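Local atomic coordinates of iron-sulfur cluster assembly scaffold protein NifU (Fervidobacterium islandicum, PDB entry 6A6F), a protein that probably serves the SUF system of iron-sulfur cluster assembly as a zinc-binding scaffold protein of the SufE/NifU type. Residues A84-M95 / F124-L135. Sequence-based numbering, arbitrary orientation.
Sequences ALEMMKNAENMM and FLLPWKTLEIAL
Two helices of the NifU-like fold pack here in a roughly antiparallel pair, with Trp128 and Phe124 of 124-135 set against the small and sulfur-bearing side chains of 84-95; the axes approach to 10.0 Å at an angle of 144°. Ala91 CB sits over one face of the indole, 4.2 Å from the centroid of its five-membered ring and almost on the normal, a CH-pi contact. The six-membered part slides along Met88, Trp128 CE3 lying 3.5 Å from Met88 CB. Met95 CG comes to 3.3 Å from Phe124 CD2, and Met95 SD stands obliquely to the ring in a Met-aromatic contact, while Trp128 CD1 lies over one face. Helix 118-135 lies between helix 81-95 and the antiparallel sheet: Leu131 and Ala134 touch Phe45 of strand 39-48, Pro127 rests on helix 63-76, and the chain just before Phe124 supplies Cys123 to the zinc site. At one margin Lys129 NZ makes a 2.7 Å salt bridge to Glu132 OE1, on the syn lone pair, and a longer, weak one to Glu92, 3.5 Å from both OE1 and OE2. With CG anti to the backbone N (chi1 -175°) and bends further out, the Met88 chain crosses Glu132 at about a right angle, its CE 3.6 Å from Glu132 OE2. An alanine in place of Glu132 would probably cost Lys129 its close salt bridge, leaving the weak one to Glu92, and open a gap beside the Met88 methyl. At the far end Leu135 CD1 reaches Ala84 CB at 4.0 Å and also touches Leu85 CG.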
ATOM      1  N   ALA A  84      20.796  14.208   8.243  1.00 25.87           N
ATOM      2  CA  ALA A  84      19.881  13.422   7.416  1.00 26.22           C
ATOM      3  C   ALA A  84      20.573  12.903   6.151  1.00 25.88           C
ATOM      4  O   ALA A  84      20.400  11.728   5.756  1.00 23.74           O
ATOM      5  CB  ALA A  84      18.631  14.221   7.051  1.00 24.77           C
ATOM      6  N   LEU A  85      21.354  13.771   5.518  1.00 25.52           N
ATOM      7  CA  LEU A  85      22.119  13.376   4.328  1.00 26.05           C
ATOM      8  C   LEU A  85      23.165  12.290   4.617  1.00 24.89           C
ATOM      9  O   LEU A  85      23.411  11.427   3.785  1.00 26.00           O
ATOM     10  CB  LEU A  85      22.769  14.609   3.682  1.00 29.22           C
ATOM     11  CG  LEU A  85      21.771  15.526   2.985  1.00 31.03           C
ATOM     12  CD1 LEU A  85      22.336  16.912   2.610  1.00 30.42           C
ATOM     13  CD2 LEU A  85      21.252  14.832   1.744  1.00 31.14           C
ATOM     14  N   GLU A  86      23.735  12.304   5.810  1.00 27.35           N
ATOM     15  CA  GLU A  86      24.693  11.285   6.209  1.00 31.21           C
ATOM     16  C   GLU A  86      23.968   9.959   6.451  1.00 30.83           C
ATOM     17  O   GLU A  86      24.450   8.883   6.054  1.00 25.17           O
ATOM     18  CB  GLU A  86      25.453  11.743   7.459  1.00 35.59           C
ATOM     19  CG  GLU A  86      26.458  10.741   8.034  1.00 44.90           C
ATOM     20  CD  GLU A  86      26.913  11.115   9.441  1.00 51.95           C
ATOM     21  OE1 GLU A  86      27.689  10.336  10.064  1.00 57.36           O
ATOM     22  OE2 GLU A  86      26.488  12.197   9.921  1.00 55.78           O
ATOM     23  N   MET A  87      22.807  10.026   7.107  1.00 28.73           N
ATOM     24  CA  MET A  87      21.963   8.825   7.212  1.00 26.92           C
ATOM     25  C   MET A  87      21.654   8.260   5.871  1.00 25.80           C
ATOM     26  O   MET A  87      21.855   7.069   5.629  1.00 24.80           O
ATOM     27  CB  MET A  87      20.655   9.160   7.875  1.00 29.52           C
ATOM     28  CG  MET A  87      20.490   8.511   9.206  1.00 33.88           C
ATOM     29  SD  MET A  87      18.874   8.973   9.891  1.00 37.45           S
ATOM     30  CE  MET A  87      19.331  10.639  10.310  1.00 33.12           C
ATOM     31  N   MET A  88      21.171   9.127   4.985  1.00 24.46           N
ATOM     32  CA  MET A  88      20.878   8.730   3.608  1.00 27.01           C
ATOM     33  C   MET A  88      22.063   8.044   2.912  1.00 28.45           C
ATOM     34  O   MET A  88      21.896   6.986   2.294  1.00 25.36           O
ATOM     35  CB  MET A  88      20.445   9.951   2.817  1.00 29.20           C
ATOM     36  CG  MET A  88      19.996   9.686   1.393  1.00 31.39           C
ATOM     37  SD  MET A  88      21.290   9.680   0.110  1.00 34.59           S
ATOM     38  CE  MET A  88      22.327  11.039   0.588  1.00 42.54           C
ATOM     39  N   LYS A  89      23.258   8.638   3.022  1.00 28.89           N
ATOM     40  CA  LYS A  89      24.457   8.036   2.405  1.00 31.79           C
ATOM     41  C   LYS A  89      24.743   6.633   2.965  1.00 26.53           C
ATOM     42  O   LYS A  89      24.996   5.664   2.222  1.00 28.34           O
ATOM     43  CB  LYS A  89      25.661   8.990   2.584  1.00 38.16           C
ATOM     44  CG  LYS A  89      26.948   8.528   1.886  1.00 44.76           C
ATOM     45  CD  LYS A  89      28.226   9.044   2.574  1.00 51.85           C
ATOM     46  CE  LYS A  89      28.581   8.187   3.792  1.00 57.51           C
ATOM     47  NZ  LYS A  89      29.497   8.843   4.773  1.00 61.71           N
ATOM     48  N   ASN A  90      24.666   6.501   4.275  1.00 24.61           N
ATOM     49  CA  ASN A  90      24.743   5.193   4.895  1.00 25.46           C
ATOM     50  C   ASN A  90      23.711   4.168   4.428  1.00 28.21           C
ATOM     51  O   ASN A  90      24.055   2.989   4.259  1.00 27.15           O
ATOM     52  CB  ASN A  90      24.679   5.323   6.379  1.00 28.48           C
ATOM     53  CG  ASN A  90      26.021   5.673   6.957  1.00 31.84           C
ATOM     54  OD1 ASN A  90      26.848   4.790   7.167  1.00 31.56           O
ATOM     55  ND2 ASN A  90      26.242   6.951   7.229  1.00 30.05           N
ATOM     56  N   ALA A  91      22.470   4.615   4.180  1.00 26.66           N
ATOM     57  CA  ALA A  91      21.384   3.697   3.821  1.00 24.73           C
ATOM     58  C   ALA A  91      21.601   3.174   2.437  1.00 26.51           C
ATOM     59  O   ALA A  91      21.397   1.972   2.188  1.00 25.11           O
ATOM     60  CB  ALA A  91      20.040   4.396   3.896  1.00 25.88           C
ATOM     61  N   GLU A  92      22.013   4.071   1.540  1.00 26.19           N
ATOM     62  CA  GLU A  92      22.377   3.687   0.201  1.00 30.88           C
ATOM     63  C   GLU A  92      23.612   2.757   0.219  1.00 31.96           C
ATOM     64  O   GLU A  92      23.580   1.685  -0.399  1.00 32.76           O
ATOM     65  CB  GLU A  92      22.619   4.921  -0.699  1.00 33.82           C
ATOM     66  CG  GLU A  92      22.919   4.516  -2.136  1.00 37.87           C
ATOM     67  CD  GLU A  92      22.788   5.629  -3.163  1.00 42.30           C
ATOM     68  OE1 GLU A  92      23.318   6.720  -2.906  1.00 44.58           O
ATOM     69  OE2 GLU A  92      22.167   5.388  -4.240  1.00 49.88           O
ATOM     70  N   ASN A  93      24.654   3.115   0.965  1.00 29.91           N
ATOM     71  CA  ASN A  93      25.795   2.188   1.128  1.00 31.83           C
ATOM     72  C   ASN A  93      25.381   0.787   1.551  1.00 31.97           C
ATOM     73  O   ASN A  93      25.909  -0.203   1.042  1.00 33.98           O
ATOM     74  CB  ASN A  93      26.848   2.725   2.113  1.00 32.09           C
ATOM     75  CG  ASN A  93      27.668   3.865   1.523  1.00 36.75           C
ATOM     76  OD1 ASN A  93      27.521   4.207   0.349  1.00 36.50           O
ATOM     77  ND2 ASN A  93      28.509   4.477   2.342  1.00 37.03           N
ATOM     78  N   MET A  94      24.458   0.697   2.495  1.00 31.55           N
ATOM     79  CA  MET A  94      23.933  -0.601   2.934  1.00 31.67           C
ATOM     80  C   MET A  94      23.401  -1.386   1.740  1.00 35.71           C
ATOM     81  O   MET A  94      23.725  -2.579   1.557  1.00 38.91           O
ATOM     82  CB  MET A  94      22.814  -0.404   3.985  1.00 32.87           C
ATOM     83  CG  MET A  94      22.371  -1.671   4.710  1.00 31.25           C
ATOM     84  SD  MET A  94      21.121  -1.469   5.988  1.00 30.95           S
ATOM     85  CE  MET A  94      19.849  -0.596   5.058  1.00 30.92           C
ATOM     86  N   MET A  95      22.599  -0.716   0.913  1.00 33.62           N
ATOM     87  CA  MET A  95      21.928  -1.366  -0.190  1.00 34.00           C
ATOM     88  C   MET A  95      22.910  -1.860  -1.221  1.00 37.32           C
ATOM     89  O   MET A  95      22.745  -2.932  -1.752  1.00 41.14           O
ATOM     90  CB  MET A  95      20.941  -0.415  -0.862  1.00 34.05           C
ATOM     91  CG  MET A  95      19.627  -0.287  -0.112  1.00 30.79           C
ATOM     92  SD  MET A  95      18.816  -1.888   0.020  1.00 31.90           S
ATOM     93  CE  MET A  95      18.970  -2.250   1.741  1.00 30.03           C
ATOM     94  N   PHE A 124      12.991   0.552  -1.393  1.00 21.82           N
ATOM     95  CA  PHE A 124      13.652   1.052  -0.227  1.00 20.04           C
ATOM     96  C   PHE A 124      14.264   2.446  -0.399  1.00 21.19           C
ATOM     97  O   PHE A 124      14.134   3.316   0.489  1.00 23.52           O
ATOM     98  CB  PHE A 124      14.786   0.133   0.188  1.00 20.56           C
ATOM     99  CG  PHE A 124      15.582   0.675   1.311  1.00 20.80           C
ATOM    100  CD1 PHE A 124      15.030   0.793   2.571  1.00 21.78           C
ATOM    101  CD2 PHE A 124      16.867   1.113   1.114  1.00 23.07           C
ATOM    102  CE1 PHE A 124      15.776   1.303   3.640  1.00 21.40           C
ATOM    103  CE2 PHE A 124      17.611   1.649   2.160  1.00 22.89           C
ATOM    104  CZ  PHE A 124      17.063   1.745   3.430  1.00 21.88           C
ATOM    105  N   LEU A 125      14.956   2.648  -1.512  1.00 20.18           N
ATOM    106  CA  LEU A 125      15.672   3.879  -1.745  1.00 20.82           C
ATOM    107  C   LEU A 125      14.837   5.053  -2.201  1.00 18.75           C
ATOM    108  O   LEU A 125      15.327   6.172  -2.128  1.00 18.38           O
ATOM    109  CB  LEU A 125      16.825   3.686  -2.730  1.00 22.31           C
ATOM    110  CG  LEU A 125      18.044   2.968  -2.153  1.00 25.55           C
ATOM    111  CD1 LEU A 125      19.059   2.786  -3.266  1.00 27.76           C
ATOM    112  CD2 LEU A 125      18.658   3.722  -0.980  1.00 25.27           C
ATOM    113  N   LEU A 126      13.608   4.820  -2.674  1.00 17.78           N
ATOM    114  CA  LEU A 126      12.796   5.886  -3.207  1.00 19.22           C
ATOM    115  C   LEU A 126      12.671   7.109  -2.244  1.00 18.50           C
ATOM    116  O   LEU A 126      13.004   8.225  -2.630  1.00 19.40           O
ATOM    117  CB  LEU A 126      11.402   5.373  -3.607  1.00 20.66           C
ATOM    118  CG  LEU A 126      10.430   6.475  -4.064  1.00 19.83           C
ATOM    119  CD1 LEU A 126      11.003   7.168  -5.284  1.00 21.83           C
ATOM    120  CD2 LEU A 126       9.060   5.920  -4.353  1.00 20.73           C
ATOM    121  N   PRO A 127      12.200   6.900  -0.985  1.00 17.91           N
ATOM    122  CA  PRO A 127      12.145   8.076  -0.092  1.00 17.86           C
ATOM    123  C   PRO A 127      13.484   8.720   0.138  1.00 17.72           C
ATOM    124  O   PRO A 127      13.529   9.928   0.286  1.00 18.99           O
ATOM    125  CB  PRO A 127      11.616   7.523   1.221  1.00 17.50           C
ATOM    126  CG  PRO A 127      11.830   6.049   1.088  1.00 17.69           C
ATOM    127  CD  PRO A 127      11.667   5.713  -0.335  1.00 16.33           C
ATOM    128  N   TRP A 128      14.547   7.933   0.242  1.00 18.71           N
ATOM    129  CA  TRP A 128      15.884   8.475   0.563  1.00 19.13           C
ATOM    130  C   TRP A 128      16.470   9.316  -0.597  1.00 20.70           C
ATOM    131  O   TRP A 128      17.044  10.382  -0.374  1.00 20.30           O
ATOM    132  CB  TRP A 128      16.851   7.335   0.926  1.00 19.96           C
ATOM    133  CG  TRP A 128      16.584   6.732   2.251  1.00 19.21           C
ATOM    134  CD1 TRP A 128      15.990   5.545   2.492  1.00 19.44           C
ATOM    135  CD2 TRP A 128      16.851   7.320   3.518  1.00 18.53           C
ATOM    136  NE1 TRP A 128      15.870   5.347   3.827  1.00 19.88           N
ATOM    137  CE2 TRP A 128      16.409   6.423   4.486  1.00 18.88           C
ATOM    138  CE3 TRP A 128      17.394   8.536   3.925  1.00 19.75           C
ATOM    139  CZ2 TRP A 128      16.509   6.688   5.849  1.00 18.16           C
ATOM    140  CZ3 TRP A 128      17.516   8.784   5.289  1.00 18.93           C
ATOM    141  CH2 TRP A 128      17.086   7.863   6.223  1.00 17.81           C
ATOM    142  N   LYS A 129      16.303   8.817  -1.823  1.00 20.23           N
ATOM    143  CA  LYS A 129      16.723   9.523  -3.022  1.00 23.01           C
ATOM    144  C   LYS A 129      15.909  10.802  -3.197  1.00 21.36           C
ATOM    145  O   LYS A 129      16.455  11.820  -3.575  1.00 21.28           O
ATOM    146  CB  LYS A 129      16.554   8.637  -4.269  1.00 25.56           C
ATOM    147  CG  LYS A 129      17.401   7.354  -4.317  1.00 29.81           C
ATOM    148  CD  LYS A 129      18.871   7.550  -3.962  1.00 36.36           C
ATOM    149  CE  LYS A 129      19.622   8.283  -5.071  1.00 40.60           C
ATOM    150  NZ  LYS A 129      21.044   8.636  -4.705  1.00 43.99           N
ATOM    151  N   THR A 130      14.616  10.739  -2.879  1.00 19.32           N
ATOM    152  CA  THR A 130      13.767  11.914  -2.907  1.00 19.80           C
ATOM    153  C   THR A 130      14.172  12.921  -1.866  1.00 19.46           C
ATOM    154  O   THR A 130      14.249  14.111  -2.158  1.00 20.68           O
ATOM    155  CB  THR A 130      12.278  11.553  -2.759  1.00 20.48           C
ATOM    156  OG1 THR A 130      11.951  10.633  -3.795  1.00 19.97           O
ATOM    157  CG2 THR A 130      11.411  12.795  -2.898  1.00 20.24           C
ATOM    158  N   LEU A 131      14.513  12.451  -0.674  1.00 18.26           N
ATOM    159  CA  LEU A 131      15.061  13.316   0.347  1.00 18.45           C
ATOM    160  C   LEU A 131      16.376  14.016  -0.059  1.00 21.05           C
ATOM    161  O   LEU A 131      16.543  15.227   0.146  1.00 21.11           O
ATOM    162  CB  LEU A 131      15.327  12.506   1.578  1.00 19.78           C
ATOM    163  CG  LEU A 131      16.004  13.211   2.753  1.00 20.24           C
ATOM    164  CD1 LEU A 131      15.095  14.191   3.425  1.00 21.42           C
ATOM    165  CD2 LEU A 131      16.431  12.200   3.786  1.00 20.70           C
ATOM    166  N   GLU A 132      17.326  13.251  -0.595  1.00 22.57           N
ATOM    167  CA  GLU A 132      18.589  13.825  -1.142  1.00 24.74           C
ATOM    168  C   GLU A 132      18.354  14.997  -2.099  1.00 24.06           C
ATOM    169  O   GLU A 132      18.913  16.095  -1.947  1.00 25.57           O
ATOM    170  CB  GLU A 132      19.393  12.715  -1.832  1.00 26.02           C
ATOM    171  CG  GLU A 132      20.803  13.141  -2.267  1.00 31.79           C
ATOM    172  CD  GLU A 132      21.596  11.987  -2.899  1.00 35.98           C
ATOM    173  OE1 GLU A 132      20.980  11.068  -3.472  1.00 37.69           O
ATOM    174  OE2 GLU A 132      22.833  11.991  -2.802  1.00 46.23           O
ATOM    175  N   ILE A 133      17.495  14.789  -3.073  1.00 26.34           N
ATOM    176  CA  ILE A 133      17.165  15.855  -4.011  1.00 28.57           C
ATOM    177  C   ILE A 133      16.540  17.023  -3.279  1.00 31.39           C
ATOM    178  O   ILE A 133      16.968  18.158  -3.484  1.00 32.27           O
ATOM    179  CB  ILE A 133      16.277  15.376  -5.154  1.00 29.46           C
ATOM    180  CG1 ILE A 133      17.037  14.350  -6.006  1.00 32.68           C
ATOM    181  CG2 ILE A 133      15.873  16.532  -6.069  1.00 32.96           C
ATOM    182  CD1 ILE A 133      16.130  13.413  -6.791  1.00 33.20           C
ATOM    183  N   ALA A 134      15.592  16.751  -2.364  1.00 27.37           N
ATOM    184  CA  ALA A 134      14.924  17.814  -1.641  1.00 27.76           C
ATOM    185  C   ALA A 134      15.903  18.658  -0.840  1.00 27.21           C
ATOM    186  O   ALA A 134      15.818  19.863  -0.831  1.00 24.27           O
ATOM    187  CB  ALA A 134      13.846  17.241  -0.704  1.00 28.36           C
ATOM    188  N   LEU A 135      16.794  18.022  -0.107  1.00 29.48           N
ATOM    189  CA  LEU A 135      17.693  18.766   0.779  1.00 34.36           C
ATOM    190  C   LEU A 135      18.910  19.429   0.084  1.00 37.71           C
ATOM    191  O   LEU A 135      19.542  20.311   0.672  1.00 38.71           O
ATOM    192  CB  LEU A 135      18.214  17.882   1.901  1.00 32.90           C
ATOM    193  CG  LEU A 135      17.185  17.292   2.849  1.00 33.73           C
ATOM    194  CD1 LEU A 135      17.944  16.530   3.910  1.00 33.54           C
ATOM    195  CD2 LEU A 135      16.268  18.340   3.482  1.00 36.02           C
TER